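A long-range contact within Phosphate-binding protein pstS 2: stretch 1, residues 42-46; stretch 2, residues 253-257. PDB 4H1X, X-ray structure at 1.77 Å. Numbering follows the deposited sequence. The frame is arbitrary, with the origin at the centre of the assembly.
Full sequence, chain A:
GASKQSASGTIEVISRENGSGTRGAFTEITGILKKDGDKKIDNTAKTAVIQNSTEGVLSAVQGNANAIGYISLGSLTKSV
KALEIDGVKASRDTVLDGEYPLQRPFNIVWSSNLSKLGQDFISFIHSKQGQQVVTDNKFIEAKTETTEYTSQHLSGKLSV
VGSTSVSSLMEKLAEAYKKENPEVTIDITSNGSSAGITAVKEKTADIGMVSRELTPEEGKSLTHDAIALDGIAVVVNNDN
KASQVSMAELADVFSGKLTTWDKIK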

# COMPACT_ATOMS: atom_id res chain seq x y z
N ASP A 42 -8.34 -1.13 17.28
CA ASP A 42 -8.45 -2.03 16.13
C ASP A 42 -9.54 -3.04 16.46
O ASP A 42 -9.34 -3.92 17.30
CB ASP A 42 -7.10 -2.73 15.83
CG ASP A 42 -7.09 -3.61 14.58
OD1 ASP A 42 -8.18 -3.95 14.07
OD2 ASP A 42 -5.98 -3.99 14.13
N ASN A 43 -10.70 -2.93 15.79
CA ASN A 43 -11.83 -3.81 16.07
C ASN A 43 -11.81 -5.13 15.27
O ASN A 43 -12.84 -5.81 15.19
CB ASN A 43 -13.16 -3.07 15.87
CG ASN A 43 -13.36 -1.98 16.89
OD1 ASN A 43 -13.34 -0.79 16.56
ND2 ASN A 43 -13.49 -2.36 18.15
N THR A 44 -10.63 -5.53 14.74
CA THR A 44 -10.49 -6.81 14.02
C THR A 44 -11.05 -7.93 14.89
O THR A 44 -10.71 -8.01 16.07
CB THR A 44 -9.02 -7.10 13.66
OG1 THR A 44 -8.54 -6.13 12.71
CG2 THR A 44 -8.81 -8.50 13.10
N ALA A 45 -11.91 -8.79 14.31
CA ALA A 45 -12.53 -9.91 15.02
C ALA A 45 -11.52 -10.61 15.94
O ALA A 45 -10.41 -10.94 15.51
CB ALA A 45 -13.10 -10.90 14.03
N LYS A 46 -11.90 -10.80 17.22
CA LYS A 46 -11.04 -11.48 18.20
C LYS A 46 -10.88 -12.97 17.86
O LYS A 46 -9.97 -13.60 18.38
CB LYS A 46 -11.58 -11.30 19.63
CG LYS A 46 -11.59 -9.84 20.14
CD LYS A 46 -10.25 -9.40 20.71
CE LYS A 46 -10.22 -7.94 21.10
NZ LYS A 46 -10.97 -7.67 22.36
N VAL A 253 -17.80 -8.43 8.55
CA VAL A 253 -17.09 -9.71 8.51
C VAL A 253 -15.74 -9.59 9.27
O VAL A 253 -15.47 -10.42 10.16
CB VAL A 253 -16.90 -10.21 7.05
CG1 VAL A 253 -15.94 -11.40 6.99
CG2 VAL A 253 -18.26 -10.61 6.43
N PHE A 254 -14.92 -8.59 8.93
CA PHE A 254 -13.58 -8.48 9.53
C PHE A 254 -13.61 -8.04 11.00
O PHE A 254 -12.65 -8.35 11.70
CB PHE A 254 -12.65 -7.64 8.66
CG PHE A 254 -12.06 -8.48 7.55
CD1 PHE A 254 -10.90 -9.22 7.75
CD2 PHE A 254 -12.74 -8.63 6.34
CE1 PHE A 254 -10.38 -10.03 6.74
CE2 PHE A 254 -12.21 -9.44 5.32
CZ PHE A 254 -11.02 -10.12 5.52
N SER A 255 -14.72 -7.41 11.47
CA SER A 255 -14.89 -7.05 12.89
C SER A 255 -15.59 -8.18 13.67
O SER A 255 -15.80 -8.05 14.88
CB SER A 255 -15.69 -5.75 13.05
OG SER A 255 -17.02 -5.97 12.60
N GLY A 256 -15.97 -9.25 12.98
CA GLY A 256 -16.61 -10.43 13.56
C GLY A 256 -18.08 -10.32 13.92
O GLY A 256 -18.58 -11.10 14.73
N LYS A 257 -18.79 -9.37 13.29
CA LYS A 257 -20.23 -9.12 13.51
C LYS A 257 -21.11 -10.03 12.66
O LYS A 257 -22.23 -10.36 13.05
CB LYS A 257 -20.57 -7.66 13.23
CG LYS A 257 -20.03 -6.69 14.27
CD LYS A 257 -20.23 -5.24 13.81
CE LYS A 257 -19.40 -4.27 14.63
NZ LYS A 257 -19.67 -2.86 14.25
O HOH W 1 -14.57 -6.72 16.96

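Almost everything that holds these two stretches together is main chain, and the one direct hydrogen bond across the contact is nearly ideal. The amide N of Ala45 lies 2.7 Å from the carbonyl O of Phe254, with an N-H...O angle of 176°, so the donor points straight at its acceptor. Touching residues are at least 209 positions apart in sequence; a single direct hydrogen bond, short and nearly linear, joins the stretches, with about 180 Å² of surface buried in total.

The acceptor is available because of where it sits. Phe254 is at the end of a helix, where carbonyls run out of amides further along the chain to bind. The chain turns at Gly256, whose positive phi of 77° belongs to a Schellman motif; its N reaches back to the O of Val253 at 3.1 Å. The O of Phe254 is left to meet the loop from the other stretch, and it also receives a CA-H...O contact from Thr44, CA to O 3.5 Å. A second such contact runs the other way, from Ser255 CA to Asn43 O at 3.3 Å. These are weak interactions that accompany a close approach of the two backbones; the CA atoms of Ala45 and Ser255 are 4.3 Å apart.

A water extends the polar pattern. The oxygen of water 1 lies 2.6 Å from Asn43 O and 2.8 Å from Ser255 O and donates to both, bridging two carbonyls that cannot bond to each other because both are acceptors.

The side-chain contribution is modest and comes mainly from small residues. The methyl of Ala45 rests against the turn, its CB 3.5 Å from Gly256 N and 3.7 Å from Ser255 C. Ser255 CB lies 3.6 Å from Asn43 O. Glycine suits its position twice over: positive phi favours it, and an ideal CB there would point toward the loop and come 2.9 Å from Ala45 CB, a clash. Phe254, by contrast, offers its carbonyl to the contact while the end of its side chain leads away.

The loop carries its own bracing. Asp42 OD1 accepts from Thr44 N at 3.0 Å and from Thr44 OG1 at 2.6 Å, so one carboxylate oxygen ties down both the backbone and the hydroxyl of the residue just before Ala45. The CA-to-CB bond of Thr44 points away from the helix end, leaving its backbone to face Phe254. The rule to read here is economical: a free carbonyl at a helix end, a well-aimed loop amide, and a glycine where a side chain would not fit.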